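Local coordinates for alginate biosynthesis protein AlgX (Pseudomonas aeruginosa, PDB 4KNC), which takes part in O-acetylating the exopolysaccharide alginate and protects the polymer from degradation as it crosses the periplasm, at residues 141-144 and 150-153; 243-246 and 250-253; 135-140 and 156-161. All coordinates share one frame; numbering follows the deposited sequence.

Interaction 1: residues 141-144 and 150-153; sequences HAYY and HWTP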
ATOM      1  N   HIS A 141     -12.019 -16.913 -18.318  1.00 41.38           N
ATOM      2  CA  HIS A 141     -10.752 -16.597 -17.673  1.00 51.09           C
ATOM      3  C   HIS A 141     -11.006 -16.064 -16.266  1.00 44.72           C
ATOM      4  O   HIS A 141     -11.334 -14.892 -16.091  1.00 34.64           O
ATOM      5  CB  HIS A 141      -9.979 -15.568 -18.495  1.00 51.00           C
ATOM      6  CG  HIS A 141      -9.581 -16.060 -19.851  1.00 59.17           C
ATOM      7  ND1 HIS A 141      -9.955 -15.423 -21.015  1.00 61.78           N
ATOM      8  CD2 HIS A 141      -8.840 -17.129 -20.228  1.00 50.83           C
ATOM      9  CE1 HIS A 141      -9.459 -16.076 -22.050  1.00 59.60           C
ATOM     10  NE2 HIS A 141      -8.776 -17.114 -21.599  1.00 55.58           N
ATOM     11  N   ALA A 142     -10.859 -16.938 -15.275  1.00 33.26           N
ATOM     12  CA  ALA A 142     -11.159 -16.603 -13.887  1.00 34.85           C
ATOM     13  C   ALA A 142     -10.417 -15.349 -13.421  1.00 29.40           C
ATOM     14  O   ALA A 142      -9.243 -15.152 -13.753  1.00 31.73           O
ATOM     15  CB  ALA A 142     -10.808 -17.782 -12.990  1.00 38.37           C
ATOM     16  N   TYR A 143     -11.102 -14.508 -12.650  1.00 27.75           N
ATOM     17  CA  TYR A 143     -10.507 -13.273 -12.125  1.00 30.96           C
ATOM     18  C   TYR A 143      -9.237 -13.594 -11.309  1.00 32.66           C
ATOM     19  O   TYR A 143      -8.179 -12.979 -11.511  1.00 29.54           O
ATOM     20  CB  TYR A 143     -11.553 -12.553 -11.273  1.00 27.78           C
ATOM     21  CG  TYR A 143     -11.186 -11.198 -10.696  1.00 31.63           C
ATOM     22  CD1 TYR A 143     -10.384 -11.097  -9.566  1.00 32.27           C
ATOM     23  CD2 TYR A 143     -11.721 -10.019 -11.229  1.00 31.57           C
ATOM     24  CE1 TYR A 143     -10.065  -9.865  -9.019  1.00 29.54           C
ATOM     25  CE2 TYR A 143     -11.418  -8.784 -10.678  1.00 31.75           C
ATOM     26  CZ  TYR A 143     -10.579  -8.713  -9.571  1.00 35.67           C
ATOM     27  OH  TYR A 143     -10.251  -7.491  -9.005  1.00 32.31           O
ATOM     28  N   TYR A 144      -9.341 -14.585 -10.425  1.00 30.04           N
ATOM     29  CA  TYR A 144      -8.231 -14.993  -9.540  1.00 32.35           C
ATOM     30  C   TYR A 144      -7.544 -16.294  -9.937  1.00 30.52           C
ATOM     31  O   TYR A 144      -8.169 -17.174 -10.528  1.00 33.56           O
ATOM     32  CB  TYR A 144      -8.738 -15.156  -8.107  1.00 31.24           C
ATOM     33  CG  TYR A 144      -8.751 -13.865  -7.316  1.00 32.67           C
ATOM     34  CD1 TYR A 144      -7.563 -13.319  -6.837  1.00 25.94           C
ATOM     35  CD2 TYR A 144      -9.948 -13.191  -7.046  1.00 26.37           C
ATOM     36  CE1 TYR A 144      -7.554 -12.140  -6.113  1.00 33.77           C
ATOM     37  CE2 TYR A 144      -9.953 -12.002  -6.314  1.00 30.84           C
ATOM     38  CZ  TYR A 144      -8.744 -11.484  -5.857  1.00 35.12           C
ATOM     39  OH  TYR A 144      -8.704 -10.316  -5.136  1.00 34.15           O
ATOM     40  N   HIS A 150      -3.090 -13.494  -5.866  1.00 30.76           N
ATOM     41  CA  HIS A 150      -3.036 -12.509  -6.948  1.00 29.97           C
ATOM     42  C   HIS A 150      -4.190 -12.712  -7.919  1.00 35.20           C
ATOM     43  O   HIS A 150      -4.639 -13.843  -8.121  1.00 34.70           O
ATOM     44  CB  HIS A 150      -1.717 -12.608  -7.723  1.00 30.73           C
ATOM     45  CG  HIS A 150      -0.515 -12.253  -6.906  1.00 28.78           C
ATOM     46  ND1 HIS A 150       0.303 -13.208  -6.338  1.00 31.18           N
ATOM     47  CD2 HIS A 150      -0.008 -11.052  -6.538  1.00 30.93           C
ATOM     48  CE1 HIS A 150       1.268 -12.605  -5.661  1.00 38.97           C
ATOM     49  NE2 HIS A 150       1.098 -11.300  -5.761  1.00 30.73           N
ATOM     50  N   TRP A 151      -4.680 -11.620  -8.507  1.00 25.05           N
ATOM     51  CA  TRP A 151      -5.553 -11.737  -9.663  1.00 30.14           C
ATOM     52  C   TRP A 151      -4.731 -12.254 -10.840  1.00 28.46           C
ATOM     53  O   TRP A 151      -3.515 -12.104 -10.862  1.00 26.77           O
ATOM     54  CB  TRP A 151      -6.244 -10.391 -10.015  1.00 26.74           C
ATOM     55  CG  TRP A 151      -5.376  -9.142 -10.011  1.00 30.60           C
ATOM     56  CD1 TRP A 151      -4.016  -9.060 -10.210  1.00 26.98           C
ATOM     57  CD2 TRP A 151      -5.827  -7.792  -9.798  1.00 28.19           C
ATOM     58  NE1 TRP A 151      -3.601  -7.746 -10.133  1.00 25.82           N
ATOM     59  CE2 TRP A 151      -4.695  -6.952  -9.879  1.00 31.12           C
ATOM     60  CE3 TRP A 151      -7.077  -7.218  -9.533  1.00 24.18           C
ATOM     61  CZ2 TRP A 151      -4.781  -5.567  -9.700  1.00 27.50           C
ATOM     62  CZ3 TRP A 151      -7.156  -5.856  -9.352  1.00 27.68           C
ATOM     63  CH2 TRP A 151      -6.017  -5.040  -9.450  1.00 28.65           C
ATOM     64  N   THR A 152      -5.389 -12.882 -11.803  1.00 24.45           N
ATOM     65  CA  THR A 152      -4.739 -13.176 -13.073  1.00 25.51           C
ATOM     66  C   THR A 152      -4.676 -11.862 -13.859  1.00 36.61           C
ATOM     67  O   THR A 152      -5.341 -10.892 -13.488  1.00 33.26           O
ATOM     68  CB  THR A 152      -5.568 -14.159 -13.896  1.00 34.19           C
ATOM     69  OG1 THR A 152      -6.878 -13.604 -14.134  1.00 31.75           O
ATOM     70  CG2 THR A 152      -5.689 -15.498 -13.165  1.00 31.90           C
ATOM     71  N   PRO A 153      -3.876 -11.820 -14.940  1.00 36.45           N
ATOM     72  CA  PRO A 153      -3.935 -10.657 -15.830  1.00 31.29           C
ATOM     73  C   PRO A 153      -5.352 -10.317 -16.304  1.00 29.97           C
ATOM     74  O   PRO A 153      -5.666  -9.139 -16.331  1.00 28.72           O
ATOM     75  CB  PRO A 153      -3.046 -11.070 -16.991  1.00 30.17           C
ATOM     76  CG  PRO A 153      -1.995 -11.918 -16.314  1.00 31.28           C
ATOM     77  CD  PRO A 153      -2.724 -12.687 -15.253  1.00 34.23           C
TER

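Interaction 2: residues 243-246 and 250-253; sequences SNSG and NFAG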
ATOM      1  N   SER A 243       2.322  -6.199  -4.848  1.00 26.47           N
ATOM      2  CA  SER A 243       2.743  -7.081  -5.931  1.00 27.25           C
ATOM      3  C   SER A 243       1.642  -7.177  -6.998  1.00 31.40           C
ATOM      4  O   SER A 243       1.948  -7.326  -8.171  1.00 29.36           O
ATOM      5  CB  SER A 243       3.176  -8.473  -5.415  1.00 27.67           C
ATOM      6  OG  SER A 243       2.091  -9.206  -4.874  1.00 29.97           O
ATOM      7  N   ASN A 244       0.373  -7.034  -6.595  1.00 30.98           N
ATOM      8  CA  ASN A 244      -0.754  -7.010  -7.559  1.00 33.58           C
ATOM      9  C   ASN A 244      -0.656  -5.966  -8.686  1.00 29.84           C
ATOM     10  O   ASN A 244      -1.188  -6.181  -9.794  1.00 27.48           O
ATOM     11  CB  ASN A 244      -2.104  -6.848  -6.841  1.00 26.20           C
ATOM     12  CG  ASN A 244      -2.558  -8.125  -6.149  1.00 31.65           C
ATOM     13  OD1 ASN A 244      -3.101  -9.036  -6.785  1.00 25.94           O
ATOM     14  ND2 ASN A 244      -2.341  -8.200  -4.839  1.00 30.14           N
ATOM     15  N   SER A 245      -0.001  -4.839  -8.407  1.00 29.16           N
ATOM     16  CA  SER A 245       0.229  -3.820  -9.438  1.00 36.58           C
ATOM     17  C   SER A 245       1.572  -4.031 -10.134  1.00 37.45           C
ATOM     18  O   SER A 245       2.018  -3.185 -10.921  1.00 39.87           O
ATOM     19  CB  SER A 245       0.152  -2.395  -8.868  1.00 30.49           C
ATOM     20  OG  SER A 245      -1.114  -2.108  -8.292  1.00 28.25           O
ATOM     21  N   GLY A 246       2.196  -5.174  -9.857  1.00 38.40           N
ATOM     22  CA  GLY A 246       3.464  -5.531 -10.472  1.00 38.87           C
ATOM     23  C   GLY A 246       3.341  -5.840 -11.956  1.00 37.62           C
ATOM     24  O   GLY A 246       2.258  -6.113 -12.451  1.00 37.49           O
ATOM     25  N   ASN A 250       0.221  -6.793 -15.244  1.00 29.71           N
ATOM     26  CA  ASN A 250      -0.025  -5.696 -16.175  1.00 34.43           C
ATOM     27  C   ASN A 250      -1.202  -4.758 -15.810  1.00 31.55           C
ATOM     28  O   ASN A 250      -1.843  -4.196 -16.691  1.00 30.51           O
ATOM     29  CB  ASN A 250      -0.187  -6.220 -17.615  1.00 25.97           C
ATOM     30  CG  ASN A 250       0.005  -5.115 -18.657  1.00 34.15           C
ATOM     31  OD1 ASN A 250       0.976  -4.372 -18.585  1.00 31.62           O
ATOM     32  ND2 ASN A 250      -0.945  -4.977 -19.599  1.00 27.13           N
ATOM     33  N   PHE A 251      -1.469  -4.583 -14.522  1.00 30.54           N
ATOM     34  CA  PHE A 251      -2.539  -3.689 -14.071  1.00 24.08           C
ATOM     35  C   PHE A 251      -2.309  -2.259 -14.568  1.00 29.17           C
ATOM     36  O   PHE A 251      -3.221  -1.642 -15.131  1.00 28.94           O
ATOM     37  CB  PHE A 251      -2.675  -3.741 -12.547  1.00 31.91           C
ATOM     38  CG  PHE A 251      -3.766  -2.851 -11.980  1.00 31.56           C
ATOM     39  CD1 PHE A 251      -5.076  -2.948 -12.430  1.00 29.71           C
ATOM     40  CD2 PHE A 251      -3.481  -1.958 -10.948  1.00 25.85           C
ATOM     41  CE1 PHE A 251      -6.079  -2.140 -11.890  1.00 28.76           C
ATOM     42  CE2 PHE A 251      -4.484  -1.156 -10.387  1.00 35.23           C
ATOM     43  CZ  PHE A 251      -5.786  -1.245 -10.873  1.00 28.92           C
ATOM     44  N   ALA A 252      -1.092  -1.744 -14.410  1.00 28.33           N
ATOM     45  CA  ALA A 252      -0.773  -0.401 -14.932  1.00 28.69           C
ATOM     46  C   ALA A 252      -0.962  -0.283 -16.457  1.00 33.30           C
ATOM     47  O   ALA A 252      -1.468   0.722 -16.955  1.00 30.12           O
ATOM     48  CB  ALA A 252       0.633  -0.003 -14.552  1.00 27.92           C
ATOM     49  N   GLY A 253      -0.563  -1.314 -17.199  1.00 34.27           N
ATOM     50  CA  GLY A 253      -0.721  -1.308 -18.646  1.00 26.79           C
ATOM     51  C   GLY A 253      -2.180  -1.274 -19.080  1.00 30.21           C
ATOM     52  O   GLY A 253      -2.554  -0.531 -19.996  1.00 30.50           O
TER
HETATM   53  O   HOH W   1      -0.239  -5.706 -12.267  1.00 26.98           O
HETATM   54  O   HOH W   2       1.284  -3.212 -13.874  1.00 32.38           O

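Interaction 3: residues 135-140 and 156-161; sequences FDEKEE and ARRSAK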
ATOM      1  N   PHE A 135     -18.597  -9.113  -9.260  1.00 31.53           N
ATOM      2  CA  PHE A 135     -18.815 -10.124  -8.222  1.00 29.77           C
ATOM      3  C   PHE A 135     -19.594 -11.322  -8.748  1.00 34.70           C
ATOM      4  O   PHE A 135     -20.356 -11.210  -9.714  1.00 37.65           O
ATOM      5  CB  PHE A 135     -19.586  -9.548  -7.036  1.00 38.50           C
ATOM      6  CG  PHE A 135     -18.820  -8.539  -6.228  1.00 33.80           C
ATOM      7  CD1 PHE A 135     -17.550  -8.131  -6.604  1.00 35.31           C
ATOM      8  CD2 PHE A 135     -19.388  -7.990  -5.089  1.00 29.24           C
ATOM      9  CE1 PHE A 135     -16.858  -7.190  -5.856  1.00 41.10           C
ATOM     10  CE2 PHE A 135     -18.706  -7.059  -4.338  1.00 32.65           C
ATOM     11  CZ  PHE A 135     -17.439  -6.654  -4.716  1.00 32.73           C
ATOM     12  N   ASP A 136     -19.411 -12.460  -8.089  1.00 40.10           N
ATOM     13  CA  ASP A 136     -20.105 -13.691  -8.443  1.00 42.15           C
ATOM     14  C   ASP A 136     -19.988 -13.964  -9.940  1.00 41.55           C
ATOM     15  O   ASP A 136     -20.958 -14.333 -10.588  1.00 48.21           O
ATOM     16  CB  ASP A 136     -21.584 -13.592  -8.043  1.00 40.61           C
ATOM     17  CG  ASP A 136     -22.185 -14.942  -7.744  1.00 49.72           C
ATOM     18  OD1 ASP A 136     -21.485 -15.944  -7.987  1.00 48.16           O
ATOM     19  OD2 ASP A 136     -23.335 -15.007  -7.259  1.00 53.01           O
ATOM     20  N   GLU A 137     -18.802 -13.749 -10.488  1.00 35.61           N
ATOM     21  CA  GLU A 137     -18.616 -13.748 -11.934  1.00 37.25           C
ATOM     22  C   GLU A 137     -18.846 -15.126 -12.536  1.00 44.34           C
ATOM     23  O   GLU A 137     -18.683 -16.151 -11.863  1.00 43.42           O
ATOM     24  CB  GLU A 137     -17.188 -13.311 -12.274  1.00 34.20           C
ATOM     25  CG  GLU A 137     -16.161 -14.425 -12.000  1.00 34.09           C
ATOM     26  CD  GLU A 137     -14.750 -14.075 -12.447  1.00 39.81           C
ATOM     27  OE1 GLU A 137     -14.476 -12.894 -12.779  1.00 33.41           O
ATOM     28  OE2 GLU A 137     -13.912 -14.995 -12.466  1.00 35.83           O
ATOM     29  N   LYS A 138     -19.218 -15.141 -13.812  1.00 45.86           N
ATOM     30  CA  LYS A 138     -19.070 -16.336 -14.640  1.00 53.12           C
ATOM     31  C   LYS A 138     -18.281 -15.967 -15.889  1.00 56.86           C
ATOM     32  O   LYS A 138     -18.804 -15.346 -16.816  1.00 65.37           O
ATOM     33  CB  LYS A 138     -20.424 -16.947 -14.994  1.00 68.54           C
ATOM     34  CG  LYS A 138     -21.150 -17.532 -13.791  1.00 87.49           C
ATOM     35  N   GLU A 139     -17.005 -16.326 -15.882  1.00 53.04           N
ATOM     36  CA  GLU A 139     -16.067 -15.922 -16.917  1.00 48.88           C
ATOM     37  C   GLU A 139     -15.245 -17.128 -17.278  1.00 50.08           C
ATOM     38  O   GLU A 139     -15.009 -17.980 -16.434  1.00 51.87           O
ATOM     39  CB  GLU A 139     -15.116 -14.860 -16.372  1.00 43.33           C
ATOM     40  CG  GLU A 139     -15.784 -13.538 -16.056  1.00 42.45           C
ATOM     41  CD  GLU A 139     -16.156 -12.763 -17.305  1.00 50.14           C
ATOM     42  OE1 GLU A 139     -15.570 -13.030 -18.376  1.00 44.55           O
ATOM     43  OE2 GLU A 139     -17.032 -11.879 -17.206  1.00 51.92           O
ATOM     44  N   GLU A 140     -14.776 -17.193 -18.517  1.00 49.06           N
ATOM     45  CA  GLU A 140     -13.909 -18.293 -18.916  1.00 52.43           C
ATOM     46  C   GLU A 140     -12.517 -18.140 -18.323  1.00 40.47           C
ATOM     47  O   GLU A 140     -11.910 -19.113 -17.891  1.00 52.61           O
ATOM     48  CB  GLU A 140     -13.836 -18.385 -20.429  1.00 56.82           C
ATOM     49  CG  GLU A 140     -15.112 -18.912 -21.018  1.00 80.94           C
ATOM     50  CD  GLU A 140     -15.339 -20.382 -20.704  1.00 94.35           C
ATOM     51  OE1 GLU A 140     -14.356 -21.156 -20.726  1.00 94.09           O
ATOM     52  OE2 GLU A 140     -16.503 -20.761 -20.435  1.00101.79           O
ATOM     53  N   ALA A 156      -7.018  -8.424 -13.516  1.00 30.01           N
ATOM     54  CA  ALA A 156      -6.447  -7.082 -13.483  1.00 28.49           C
ATOM     55  C   ALA A 156      -7.018  -6.212 -14.608  1.00 27.27           C
ATOM     56  O   ALA A 156      -7.210  -5.020 -14.435  1.00 29.42           O
ATOM     57  CB  ALA A 156      -4.922  -7.151 -13.594  1.00 24.42           C
ATOM     58  N   ARG A 157      -7.277  -6.825 -15.758  1.00 32.01           N
ATOM     59  CA  ARG A 157      -7.774  -6.114 -16.930  1.00 39.76           C
ATOM     60  C   ARG A 157      -9.215  -5.641 -16.710  1.00 36.08           C
ATOM     61  O   ARG A 157      -9.538  -4.458 -16.914  1.00 33.81           O
ATOM     62  CB  ARG A 157      -7.671  -7.007 -18.176  1.00 25.27           C
ATOM     63  CG  ARG A 157      -8.276  -6.373 -19.443  1.00 26.76           C
ATOM     64  CD  ARG A 157      -8.151  -7.313 -20.660  1.00 38.69           C
ATOM     65  NE  ARG A 157      -8.853  -6.780 -21.822  1.00 44.51           N
ATOM     66  CZ  ARG A 157     -10.170  -6.867 -21.995  1.00 57.70           C
ATOM     67  NH1 ARG A 157     -10.911  -7.480 -21.077  1.00 57.45           N
ATOM     68  NH2 ARG A 157     -10.747  -6.340 -23.077  1.00 53.00           N
ATOM     69  N   ARG A 158     -10.071  -6.563 -16.272  1.00 34.22           N
ATOM     70  CA  ARG A 158     -11.469  -6.223 -15.996  1.00 33.04           C
ATOM     71  C   ARG A 158     -11.544  -5.189 -14.884  1.00 33.43           C
ATOM     72  O   ARG A 158     -12.442  -4.345 -14.872  1.00 29.52           O
ATOM     73  CB  ARG A 158     -12.304  -7.465 -15.631  1.00 40.78           C
ATOM     74  CG  ARG A 158     -12.433  -8.493 -16.776  1.00 44.17           C
ATOM     75  CD  ARG A 158     -13.555  -9.520 -16.567  1.00 44.65           C
ATOM     76  NE  ARG A 158     -13.243 -10.563 -15.580  1.00 40.60           N
ATOM     77  CZ  ARG A 158     -12.588 -11.697 -15.844  1.00 38.33           C
ATOM     78  NH1 ARG A 158     -12.356 -12.580 -14.872  1.00 29.02           N
ATOM     79  NH2 ARG A 158     -12.144 -11.951 -17.067  1.00 35.66           N
ATOM     80  N   SER A 159     -10.609  -5.251 -13.940  1.00 29.58           N
ATOM     81  CA  SER A 159     -10.582  -4.248 -12.881  1.00 27.34           C
ATOM     82  C   SER A 159     -10.173  -2.877 -13.422  1.00 26.82           C
ATOM     83  O   SER A 159     -10.743  -1.828 -13.070  1.00 29.88           O
ATOM     84  CB  SER A 159      -9.611  -4.687 -11.780  1.00 27.37           C
ATOM     85  OG  SER A 159     -10.006  -5.937 -11.261  1.00 26.39           O
ATOM     86  N   ALA A 160      -9.159  -2.887 -14.277  1.00 27.89           N
ATOM     87  CA  ALA A 160      -8.628  -1.640 -14.795  1.00 25.38           C
ATOM     88  C   ALA A 160      -9.644  -0.919 -15.712  1.00 29.26           C
ATOM     89  O   ALA A 160      -9.652   0.314 -15.797  1.00 30.90           O
ATOM     90  CB  ALA A 160      -7.307  -1.881 -15.509  1.00 25.97           C
ATOM     91  N   LYS A 161     -10.519  -1.676 -16.365  1.00 25.00           N
ATOM     92  CA  LYS A 161     -11.580  -1.050 -17.163  1.00 32.21           C
ATOM     93  C   LYS A 161     -12.491  -0.151 -16.280  1.00 30.39           C
ATOM     94  O   LYS A 161     -12.748   1.031 -16.601  1.00 31.41           O
ATOM     95  CB  LYS A 161     -12.382  -2.121 -17.910  1.00 30.06           C
ATOM     96  CG  LYS A 161     -13.240  -1.581 -19.035  1.00 43.43           C
ATOM     97  CD  LYS A 161     -13.793  -2.718 -19.880  1.00 59.72           C
ATOM     98  CE  LYS A 161     -12.676  -3.629 -20.360  1.00 73.06           C
TER
HETATM   99  O   HOH W   3     -15.305 -10.432 -13.319  1.00 37.03           O

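Interaction 1: residues 141-144 and 150-153
T152 N donates to Y143 O over 2.8 Å, with an N-H...O angle of 158°, the backbone hydrogen bond of this contact. The bond accompanies a single beta bridge between Y144 and W151, whose CA atoms are 4.2 Å apart. The threonine side chain adds a second polar approach, as T152 OG1 lies 2.9 Å from A142 O and 3.0 Å from Y143 O. A chi1 of 59° places OG1 between the backbone N and the carbonyl carbon, where it also takes the N-H of G155 and so serves as N-cap of helix 153-169.

Both segments belong to the loop that carries H150, the inferred proton acceptor of a Ser-His-Asp triad in this SGNH hydrolase-like domain. H150 NE2 is bonded to S243 OG and ND1 to D148 OD2.

The remaining contacts are aromatic. Y143 crosses W151 obliquely, its OH reaching the indole edge near the ring plane, 3.2 Å from W151 CE3. The phenol also bonds S159 OG, while W151 NE1 bonds N244 O, so both rings have polar anchors. Y144 instead presents its edge to the backbone: Y144 CD1 lies 3.2 Å from H150 O, which sits near the ring plane. The Y144 hydroxyl is bonded to P87 O.

Interaction 2: residues 243-246 and 250-253
F251 brings its CD2 to within 3.6 Å of S245 OG, in an oblique approach. The phenylalanine CG is anti to the backbone N (chi1 -180°), which directs the ring toward the 243-246 turn. F251 CB also rests 4.0 Å from N244 O. The serine hydroxyl has a partner of its own in E297 OE2, so its closeness to the ring is a van der Waals contact made by an atom already bonded.

The polar link between the two backbones runs through water. One water accepts from F251 N at 2.8 Å and lies 2.7 Å from N244 O, with G246 O beside it as well. A second accepts from A252 N at 2.8 Å and sits 3.0 Å from S245 O. The N-H groups of the first residues of helix 251-259 are therefore met by solvent molecules held on the carbonyls of the preceding turn. That turn is a 3-10 segment, closed by G246 N bonding to S243 O at 2.7 Å, and it carries S243, the inferred nucleophile. N250 is at the N-cap position, and its ND2 bonds T217 OG1 of strand 210-220.

The turn and the helix it leads into both lean on strand 237-240: S245, F251 and A252 all touch L239. N265 of strand 263-265 bonds S245 O, and the F251 ring meets that of W151 with their planes at about 45°, beside helix 153-169.

Interaction 3: residues 135-140 and 156-161
R158 reaches from its helix to two glutamates and meets each in a different way. R158 NH1 donates to E137 OE1 over 3.0 Å in a salt bridge whose N-H...O angle, 135°, is well bent. The oxygen is met on its syn side, but each partner lies out of the other's plane, and the two side chains cross at about a right angle. E139 comes over one face of the guanidinium instead. Its CG stands above the centre, 3.7 Å from R158 CZ, and the carboxylate is stacked almost parallel, the planes only 16° apart. E139 OE1 is 3.8 Å from R158 NH2, a long ion pair that rests on charge alone because no N-H points at the oxygen. R158 NH1 is also bonded to H141 O, a further anchor from the same loop.

A water adds to the shell: it donates to E137 OE1 at 2.7 Å and accepts from R158 NE at 3.1 Å, bridging the pair a second time. The bend of R158 at chi3 (-75°) sets NE toward this water.

The three residues form a salt-bridge network on the surface of the SGNH hydrolase-like domain, joining the loop before helix 153-169 to the helix itself. Two acidic neighbours would probably steady the positive charge of the arginine.

Further out, the other carboxylate oxygen of E137, OE2, takes N93 ND2 and Y143 N, so the first-shell acid is itself positioned by a second shell. The backbone of D136 and E137 is hydrogen-bonded to L91 and V92 of helix 89-93, and D136 pairs in a salt bridge with R94.

Overall arrangement
From the N terminus, the chain first enters 135-140, after helix 107-123. Interaction 3 joins that loop to helix 153-169, and the span it closes contains the tighter loop of interaction 1, between 141-144 and 150-153, the latter leading straight into the same helix. Interaction 2 comes later, in series with both, where strand 237-240 turns into helix 251-259. The centres of interactions 1 and 3 are about 8 Å apart and those of interactions 1 and 2 about 12 Å. F251 also packs on A156 and A160, linking interactions 2 and 3. Together they tie the two loops that carry the inferred triad and helices 153-169 and 251-259 within the SGNH hydrolase-like domain.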